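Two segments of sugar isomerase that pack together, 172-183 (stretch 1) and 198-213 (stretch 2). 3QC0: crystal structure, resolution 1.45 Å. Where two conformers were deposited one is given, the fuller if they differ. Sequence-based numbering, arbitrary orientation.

Stretch 1 172-183: VGVAIDVYHVWW
Stretch 2 198-213: KAILAHHICDWLVPTK

Strands 172-177 and 200-205 run parallel, their axes 14° apart and 4.5 Å at closest approach. Val-174 pairs with Ile-200; a bulge then shifts the register by one, so Ala-175 faces Ala-202, Ile-176 His-203 and Asp-177 His-204, with CA-CA distances of 4.2 to 5.2 Å. The bulge centres on Leu-201 (phi/psi -109/-22), against extended values along most of both strands. Hydrogen bonds alternate across the seam: Val-174 N to Ala-199 O (2.8 Å), Leu-201 N to Val-174 O (2.9 Å), Ile-176 N to Ala-202 O (2.9 Å), His-204 N to Ile-176 O (2.8 Å) and Val-178 N to His-204 O (3.0 Å). The last reaches the first residue of a helix, which Asp-177 caps through OD1, accepting from Tyr-179 N at 2.9 Å.

Glycine suits 173 because a CB on Gly-173, placed ideally, would clash with both Ala-199 O and Leu-201 CD1; as built, Gly-173 CA already lies 3.2 Å from Ala-199 O. One face of the sheet carries Val-174 (m), Ile-176 (m, t), Ile-200 (m, t) and His-203 (t); Ile-176 CD1 meets Ile-200 CG1 at 3.9 Å. The other holds small Ala-175 and Ala-202, CB to CB 4.0 Å, then Asp-177 (t) and His-204 (m). Asp-177 OD2 and His-204 ND1 sit 3.4 Å apart without a hydrogen bond, since both bind a metal.

Beyond the strands, the contact becomes aromatic. Tyr-179 (t, chi2 70°) brings CE1 to 3.5 Å from CE3 of Trp-208 (t, chi2 -84°), their planes oblique at 36°, while its CB lies 3.6 Å from Cys-206 SG. Trp-182 (p, chi2 -82°) places CZ2 over a face of Trp-208, 3.9 Å from CG. One water satisfies polar groups beside this buried cluster, 2.7 Å from both Tyr-179 OH and Thr-212 OG1, donating to the latter and accepting from Leu-209 N at 3.0 Å.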

ATOM      1  N   VAL A 172       1.598  10.416  23.005  1.00 17.65           N
ATOM      2  CA  VAL A 172       1.434   9.591  21.821  0.56 15.73           C
ATOM      3  C   VAL A 172       2.351  10.121  20.716  1.00 16.17           C
ATOM      4  O   VAL A 172       2.432  11.325  20.436  1.00 18.40           O
ATOM      5  CB  VAL A 172      -0.060   9.396  21.418  0.56 15.78           C
ATOM      6  CG1 VAL A 172      -0.748  10.711  21.029  0.56 13.98           C
ATOM      7  CG2 VAL A 172      -0.192   8.335  20.279  0.56 13.31           C
ATOM      8  N   GLY A 173       3.084   9.181  20.114  1.00 15.55           N
ATOM      9  CA  GLY A 173       3.993   9.479  19.019  1.00 14.46           C
ATOM     10  C   GLY A 173       3.862   8.422  17.948  1.00 13.71           C
ATOM     11  O   GLY A 173       2.829   7.755  17.867  1.00 14.02           O
ATOM     12  N   VAL A 174       4.929   8.256  17.176  1.00 14.10           N
ATOM     13  CA  VAL A 174       4.922   7.326  16.043  1.00 14.04           C
ATOM     14  C   VAL A 174       6.106   6.363  16.062  1.00 14.04           C
ATOM     15  O   VAL A 174       7.207   6.720  16.482  1.00 14.89           O
ATOM     16  CB  VAL A 174       4.848   8.098  14.665  1.00 14.45           C
ATOM     17  CG1 VAL A 174       3.529   8.867  14.535  1.00 16.00           C
ATOM     18  CG2 VAL A 174       6.086   9.011  14.430  1.00 15.99           C
ATOM     19  N   ALA A 175       5.876   5.154  15.566  1.00 13.58           N
ATOM     20  CA  ALA A 175       6.913   4.215  15.202  1.00 13.72           C
ATOM     21  C   ALA A 175       7.009   4.203  13.682  1.00 14.02           C
ATOM     22  O   ALA A 175       6.028   3.937  12.997  1.00 14.91           O
ATOM     23  CB  ALA A 175       6.567   2.786  15.715  1.00 14.29           C
ATOM     24  N   ILE A 176       8.200   4.494  13.193  1.00 13.96           N
ATOM     25  CA  ILE A 176       8.459   4.584  11.755  1.00 13.93           C
ATOM     26  C   ILE A 176       9.150   3.315  11.299  1.00 14.31           C
ATOM     27  O   ILE A 176      10.327   3.093  11.594  1.00 15.23           O
ATOM     28  CB  ILE A 176       9.275   5.863  11.382  1.00 15.11           C
ATOM     29  CG1 ILE A 176       8.605   7.159  11.900  1.00 15.84           C
ATOM     30  CG2 ILE A 176       9.487   5.914   9.834  1.00 15.14           C
ATOM     31  CD1 ILE A 176       9.451   8.417  11.693  1.00 15.63           C
ATOM     32  N   ASP A 177       8.393   2.452  10.618  1.00 13.04           N
ATOM     33  CA  ASP A 177       8.889   1.153  10.136  1.00 13.20           C
ATOM     34  C   ASP A 177       9.026   1.281   8.639  1.00 13.43           C
ATOM     35  O   ASP A 177       8.062   1.596   7.955  1.00 13.87           O
ATOM     36  CB  ASP A 177       7.888   0.073  10.536  1.00 12.74           C
ATOM     37  CG  ASP A 177       8.290  -1.329  10.124  1.00 15.07           C
ATOM     38  OD1 ASP A 177       8.977  -1.480   9.102  1.00 17.14           O
ATOM     39  OD2 ASP A 177       7.887  -2.276  10.849  1.00 15.64           O
ATOM     40  N   VAL A 178      10.250   1.139   8.154  1.00 13.83           N
ATOM     41  CA  VAL A 178      10.538   1.379   6.735  1.00 12.98           C
ATOM     42  C   VAL A 178       9.664   0.512   5.846  1.00 13.92           C
ATOM     43  O   VAL A 178       9.314   0.935   4.737  1.00 14.29           O
ATOM     44  CB  VAL A 178      12.027   1.168   6.408  1.00 13.34           C
ATOM     45  CG1 VAL A 178      12.877   2.191   7.235  1.00 15.61           C
ATOM     46  CG2 VAL A 178      12.499  -0.280   6.661  1.00 13.93           C
ATOM     47  N   TYR A 179       9.292  -0.675   6.312  1.00 13.09           N
ATOM     48  CA  TYR A 179       8.470  -1.557   5.481  1.00 13.09           C
ATOM     49  C   TYR A 179       7.143  -0.905   5.145  1.00 12.22           C
ATOM     50  O   TYR A 179       6.607  -1.030   4.073  1.00 12.27           O
ATOM     51  CB  TYR A 179       8.193  -2.903   6.170  1.00 13.75           C
ATOM     52  CG  TYR A 179       7.893  -4.022   5.207  1.00 13.12           C
ATOM     53  CD1 TYR A 179       8.894  -4.535   4.386  1.00 13.40           C
ATOM     54  CD2 TYR A 179       6.618  -4.581   5.105  1.00 13.32           C
ATOM     55  CE1 TYR A 179       8.631  -5.551   3.478  1.00 13.88           C
ATOM     56  CE2 TYR A 179       6.350  -5.626   4.218  1.00 14.68           C
ATOM     57  CZ  TYR A 179       7.370  -6.107   3.402  1.00 12.51           C
ATOM     58  OH  TYR A 179       7.132  -7.154   2.531  1.00 16.07           O
ATOM     59  N   HIS A 180       6.598  -0.193   6.124  1.00 12.60           N
ATOM     60  CA  HIS A 180       5.259   0.344   6.020  1.00 12.36           C
ATOM     61  C   HIS A 180       5.212   1.693   5.317  1.00 11.91           C
ATOM     62  O   HIS A 180       4.134   2.086   4.820  1.00 12.43           O
ATOM     63  CB  HIS A 180       4.660   0.502   7.422  1.00 12.96           C
ATOM     64  CG  HIS A 180       4.537  -0.789   8.153  1.00 11.02           C
ATOM     65  ND1 HIS A 180       4.056  -1.931   7.543  1.00 12.14           N
ATOM     66  CD2 HIS A 180       4.814  -1.126   9.442  1.00 11.95           C
ATOM     67  CE1 HIS A 180       4.079  -2.925   8.422  1.00 14.51           C
ATOM     68  NE2 HIS A 180       4.526  -2.460   9.577  1.00 14.06           N
ATOM     69  N   VAL A 181       6.335   2.436   5.349  1.00 11.53           N
ATOM     70  CA  VAL A 181       6.324   3.841   4.905  1.00 11.80           C
ATOM     71  C   VAL A 181       7.255   4.198   3.742  1.00 11.86           C
ATOM     72  O   VAL A 181       7.159   5.325   3.246  1.00 12.97           O
ATOM     73  CB  VAL A 181       6.669   4.816   6.114  1.00 12.22           C
ATOM     74  CG1 VAL A 181       5.802   4.549   7.330  1.00 12.51           C
ATOM     75  CG2 VAL A 181       8.187   4.745   6.502  1.00 12.58           C
ATOM     76  N   TRP A 182       8.161   3.300   3.337  1.00 12.75           N
ATOM     77  CA  TRP A 182       9.251   3.664   2.420  1.00 12.32           C
ATOM     78  C   TRP A 182       8.728   4.269   1.104  1.00 12.01           C
ATOM     79  O   TRP A 182       9.393   5.102   0.503  1.00 14.42           O
ATOM     80  CB  TRP A 182      10.146   2.474   2.093  1.00 13.27           C
ATOM     81  CG  TRP A 182       9.514   1.481   1.207  1.00 12.14           C
ATOM     82  CD1 TRP A 182       8.669   0.490   1.551  1.00 13.62           C
ATOM     83  CD2 TRP A 182       9.614   1.451  -0.228  1.00 11.13           C
ATOM     84  NE1 TRP A 182       8.244  -0.184   0.421  1.00 12.99           N
ATOM     85  CE2 TRP A 182       8.828   0.389  -0.682  1.00 12.83           C
ATOM     86  CE3 TRP A 182      10.338   2.192  -1.130  1.00 13.37           C
ATOM     87  CZ2 TRP A 182       8.716   0.062  -2.049  1.00 13.15           C
ATOM     88  CZ3 TRP A 182      10.222   1.912  -2.470  1.00 14.45           C
ATOM     89  CH2 TRP A 182       9.411   0.834  -2.932  1.00 14.02           C
ATOM     90  N   TRP A 183       7.566   3.794   0.670  1.00 12.68           N
ATOM     91  CA  TRP A 183       6.941   4.138  -0.614  1.00 12.91           C
ATOM     92  C   TRP A 183       6.272   5.494  -0.624  1.00 12.14           C
ATOM     93  O   TRP A 183       5.902   6.012  -1.664  1.00 13.04           O
ATOM     94  CB  TRP A 183       5.883   3.010  -0.961  1.00 12.90           C
ATOM     95  CG  TRP A 183       4.847   3.035   0.078  1.00 13.14           C
ATOM     96  CD1 TRP A 183       4.875   2.333   1.260  1.00 14.52           C
ATOM     97  CD2 TRP A 183       3.731   3.924   0.180  1.00 12.77           C
ATOM     98  NE1 TRP A 183       3.848   2.712   2.059  1.00 15.80           N
ATOM     99  CE2 TRP A 183       3.138   3.700   1.443  1.00 13.47           C
ATOM    100  CE3 TRP A 183       3.142   4.874  -0.687  1.00 13.59           C
ATOM    101  CZ2 TRP A 183       2.021   4.387   1.877  1.00 14.37           C
ATOM    102  CZ3 TRP A 183       2.039   5.559  -0.245  1.00 13.86           C
ATOM    103  CH2 TRP A 183       1.490   5.320   1.023  1.00 13.67           C
ATOM    104  N   LYS A 198       8.316  16.386  17.883  1.00 21.10           N
ATOM    105  CA  LYS A 198       9.011  15.532  18.876  1.00 20.82           C
ATOM    106  C   LYS A 198       8.276  14.195  19.051  1.00 20.63           C
ATOM    107  O   LYS A 198       8.174  13.661  20.155  1.00 21.51           O
ATOM    108  CB  LYS A 198       9.242  16.302  20.214  1.00 22.77           C
ATOM    109  CG  LYS A 198      10.129  17.497  19.971  1.00 28.09           C
ATOM    110  CD  LYS A 198      10.919  17.919  21.239  1.00 34.88           C
ATOM    111  CE  LYS A 198      10.050  18.527  22.271  1.00 38.04           C
ATOM    112  NZ  LYS A 198      10.923  19.249  23.351  1.00 39.03           N
ATOM    113  N   ALA A 199       7.757  13.667  17.931  1.00 19.58           N
ATOM    114  CA  ALA A 199       6.853  12.517  17.979  1.00 18.10           C
ATOM    115  C   ALA A 199       7.528  11.187  17.651  1.00 16.49           C
ATOM    116  O   ALA A 199       6.863  10.182  17.743  1.00 16.93           O
ATOM    117  CB  ALA A 199       5.642  12.747  16.995  1.00 19.07           C
ATOM    118  N   ILE A 200       8.795  11.172  17.216  1.00 17.26           N
ATOM    119  CA  ILE A 200       9.421   9.911  16.751  1.00 16.99           C
ATOM    120  C   ILE A 200       9.828   9.091  17.969  1.00 17.16           C
ATOM    121  O   ILE A 200      10.629   9.532  18.805  1.00 19.63           O
ATOM    122  CB  ILE A 200      10.605  10.098  15.770  1.00 16.79           C
ATOM    123  CG1 ILE A 200      10.194  11.002  14.583  1.00 18.28           C
ATOM    124  CG2 ILE A 200      11.153   8.684  15.338  1.00 19.44           C
ATOM    125  CD1 ILE A 200      11.384  11.367  13.672  1.00 17.78           C
ATOM    126  N   LEU A 201       9.233   7.920  18.106  1.00 15.97           N
ATOM    127  CA  LEU A 201       9.521   7.025  19.230  1.00 15.84           C
ATOM    128  C   LEU A 201      10.292   5.769  18.869  1.00 16.87           C
ATOM    129  O   LEU A 201      10.888   5.152  19.743  1.00 17.44           O
ATOM    130  CB  LEU A 201       8.220   6.607  19.912  1.00 16.48           C
ATOM    131  CG  LEU A 201       7.441   7.691  20.640  1.00 16.44           C
ATOM    132  CD1 LEU A 201       6.025   7.308  21.083  1.00 16.96           C
ATOM    133  CD2 LEU A 201       8.251   8.121  21.906  1.00 19.40           C
ATOM    134  N   ALA A 202      10.256   5.351  17.605  1.00 15.74           N
ATOM    135  CA  ALA A 202      10.929   4.134  17.205  1.00 15.74           C
ATOM    136  C   ALA A 202      11.176   4.175  15.721  1.00 16.01           C
ATOM    137  O   ALA A 202      10.448   4.870  14.988  1.00 15.85           O
ATOM    138  CB  ALA A 202      10.101   2.882  17.576  1.00 15.87           C
ATOM    139  N   HIS A 203      12.167   3.397  15.311  1.00 16.38           N
ATOM    140  CA  HIS A 203      12.577   3.249  13.907  1.00 15.77           C
ATOM    141  C   HIS A 203      12.833   1.788  13.659  1.00 16.40           C
ATOM    142  O   HIS A 203      13.753   1.204  14.274  1.00 17.43           O
ATOM    143  CB  HIS A 203      13.836   4.084  13.661  1.00 16.83           C
ATOM    144  CG  HIS A 203      14.398   3.968  12.283  1.00 16.09           C
ATOM    145  ND1 HIS A 203      15.679   4.361  11.974  1.00 18.42           N
ATOM    146  CD2 HIS A 203      13.844   3.529  11.114  1.00 16.97           C
ATOM    147  CE1 HIS A 203      15.890   4.185  10.680  1.00 19.11           C
ATOM    148  NE2 HIS A 203      14.814   3.637  10.145  1.00 17.89           N
ATOM    149  N   HIS A 204      11.994   1.166  12.826  1.00 15.82           N
ATOM    150  CA  HIS A 204      12.124  -0.244  12.516  1.00 16.39           C
ATOM    151  C   HIS A 204      12.725  -0.402  11.133  1.00 15.82           C
ATOM    152  O   HIS A 204      12.313   0.296  10.175  1.00 15.85           O
ATOM    153  CB  HIS A 204      10.792  -1.005  12.556  1.00 15.58           C
ATOM    154  CG  HIS A 204      10.002  -0.803  13.800  1.00 15.33           C
ATOM    155  ND1 HIS A 204       8.700  -1.231  13.939  1.00 15.76           N
ATOM    156  CD2 HIS A 204      10.347  -0.230  14.983  1.00 15.13           C
ATOM    157  CE1 HIS A 204       8.277  -0.913  15.161  1.00 17.93           C
ATOM    158  NE2 HIS A 204       9.264  -0.322  15.813  1.00 16.88           N
ATOM    159  N   ILE A 205      13.647  -1.355  11.027  1.00 16.85           N
ATOM    160  CA  ILE A 205      14.362  -1.619   9.787  1.00 16.02           C
ATOM    161  C   ILE A 205      14.239  -3.062   9.307  1.00 17.22           C
ATOM    162  O   ILE A 205      14.000  -3.973  10.079  1.00 16.55           O
ATOM    163  CB  ILE A 205      15.847  -1.209   9.869  1.00 17.27           C
ATOM    164  CG1 ILE A 205      16.546  -1.936  11.021  1.00 17.26           C
ATOM    165  CG2 ILE A 205      15.965   0.320   9.976  1.00 18.07           C
ATOM    166  CD1 ILE A 205      18.116  -1.750  10.973  1.00 20.15           C
ATOM    167  N   CYS A 206      14.391  -3.194   7.984  1.00 15.35           N
ATOM    168  CA  CYS A 206      14.184  -4.421   7.202  1.00 16.71           C
ATOM    169  C   CYS A 206      14.244  -3.913   5.753  1.00 16.77           C
ATOM    170  O   CYS A 206      14.737  -2.816   5.515  1.00 18.00           O
ATOM    171  CB  CYS A 206      12.861  -5.123   7.521  1.00 15.52           C
ATOM    172  SG  CYS A 206      11.431  -4.087   7.240  1.00 17.97           S
ATOM    173  N   ASP A 207      13.796  -4.720   4.810  1.00 16.53           N
ATOM    174  CA  ASP A 207      13.824  -4.285   3.435  1.00 16.19           C
ATOM    175  C   ASP A 207      12.614  -4.780   2.654  1.00 15.05           C
ATOM    176  O   ASP A 207      11.937  -5.735   3.073  1.00 15.64           O
ATOM    177  CB  ASP A 207      15.131  -4.741   2.738  1.00 16.19           C
ATOM    178  CG  ASP A 207      15.723  -3.668   1.812  1.00 16.91           C
ATOM    179  OD1 ASP A 207      14.941  -2.819   1.269  1.00 16.71           O
ATOM    180  OD2 ASP A 207      16.971  -3.680   1.584  1.00 18.47           O
ATOM    181  N   TRP A 208      12.363  -4.096   1.541  1.00 15.63           N
ATOM    182  CA  TRP A 208      11.310  -4.436   0.603  1.00 15.02           C
ATOM    183  C   TRP A 208      11.911  -5.157  -0.587  1.00 15.01           C
ATOM    184  O   TRP A 208      12.684  -4.573  -1.336  1.00 16.50           O
ATOM    185  CB  TRP A 208      10.552  -3.158   0.160  1.00 14.29           C
ATOM    186  CG  TRP A 208       9.384  -3.509  -0.732  1.00 14.49           C
ATOM    187  CD1 TRP A 208       9.424  -3.738  -2.092  1.00 14.98           C
ATOM    188  CD2 TRP A 208       8.024  -3.729  -0.343  1.00 14.15           C
ATOM    189  NE1 TRP A 208       8.172  -4.035  -2.553  1.00 14.34           N
ATOM    190  CE2 TRP A 208       7.297  -4.045  -1.501  1.00 13.70           C
ATOM    191  CE3 TRP A 208       7.342  -3.618   0.840  1.00 12.98           C
ATOM    192  CZ2 TRP A 208       5.943  -4.313  -1.467  1.00 14.19           C
ATOM    193  CZ3 TRP A 208       6.008  -3.903   0.885  1.00 14.09           C
ATOM    194  CH2 TRP A 208       5.308  -4.215  -0.269  1.00 14.21           C
ATOM    195  N   LEU A 209      11.586  -6.441  -0.714  1.00 16.05           N
ATOM    196  CA  LEU A 209      12.181  -7.280  -1.760  1.00 16.86           C
ATOM    197  C   LEU A 209      11.499  -7.097  -3.104  1.00 17.54           C
ATOM    198  O   LEU A 209      10.311  -6.824  -3.168  1.00 17.40           O
ATOM    199  CB  LEU A 209      12.137  -8.749  -1.330  1.00 17.87           C
ATOM    200  CG  LEU A 209      12.880  -9.109  -0.034  1.00 18.65           C
ATOM    201  CD1 LEU A 209      12.604 -10.603   0.256  1.00 19.72           C
ATOM    202  CD2 LEU A 209      14.371  -8.722  -0.150  1.00 18.57           C
ATOM    203  N   VAL A 210      12.278  -7.321  -4.164  1.00 17.81           N
ATOM    204  CA  VAL A 210      11.737  -7.380  -5.522  1.00 18.00           C
ATOM    205  C   VAL A 210      12.085  -8.761  -6.122  1.00 19.65           C
ATOM    206  O   VAL A 210      13.251  -9.031  -6.403  1.00 20.73           O
ATOM    207  CB  VAL A 210      12.266  -6.228  -6.427  1.00 18.43           C
ATOM    208  CG1 VAL A 210      11.801  -6.426  -7.898  1.00 18.40           C
ATOM    209  CG2 VAL A 210      11.818  -4.854  -5.862  1.00 19.56           C
ATOM    210  N   PRO A 211      11.078  -9.616  -6.328  1.00 21.33           N
ATOM    211  CA  PRO A 211       9.674  -9.465  -5.974  1.00 21.38           C
ATOM    212  C   PRO A 211       9.451  -9.710  -4.488  1.00 21.19           C
ATOM    213  O   PRO A 211      10.288 -10.337  -3.818  1.00 21.64           O
ATOM    214  CB  PRO A 211       9.002 -10.584  -6.763  1.00 23.29           C
ATOM    215  CG  PRO A 211      10.057 -11.663  -6.750  1.00 23.83           C
ATOM    216  CD  PRO A 211      11.331 -10.929  -6.980  1.00 22.51           C
ATOM    217  N   THR A 212       8.322  -9.203  -4.008  1.00 20.44           N
ATOM    218  CA  THR A 212       7.800  -9.603  -2.706  1.00 19.92           C
ATOM    219  C   THR A 212       6.828 -10.743  -2.918  1.00 22.75           C
ATOM    220  O   THR A 212       5.924 -10.671  -3.756  1.00 22.30           O
ATOM    221  CB  THR A 212       7.182  -8.408  -1.943  1.00 20.38           C
ATOM    222  OG1 THR A 212       8.235  -7.514  -1.546  1.00 17.76           O
ATOM    223  CG2 THR A 212       6.359  -8.858  -0.742  1.00 19.54           C
ATOM    224  N   LYS A 213       7.054 -11.819  -2.166  1.00 21.93           N
ATOM    225  CA  LYS A 213       6.426 -13.122  -2.433  1.00 24.82           C
ATOM    226  C   LYS A 213       5.274 -13.486  -1.505  1.00 23.93           C
ATOM    227  O   LYS A 213       4.620 -14.539  -1.691  1.00 25.63           O
ATOM    228  CB  LYS A 213       7.512 -14.209  -2.426  1.00 26.53           C
ATOM    229  CG  LYS A 213       8.672 -13.929  -3.425  1.00 30.26           C
ATOM    230  CD  LYS A 213       9.854 -14.958  -3.342  1.00 34.20           C
ATOM    231  CE  LYS A 213      10.669 -14.804  -2.012  1.00 36.15           C
ATOM    232  NZ  LYS A 213      11.321 -13.428  -1.826  1.00 36.00           N
TER
HETATM  233  O   HOH W   1       9.314  -7.596   0.927  1.00 16.94           O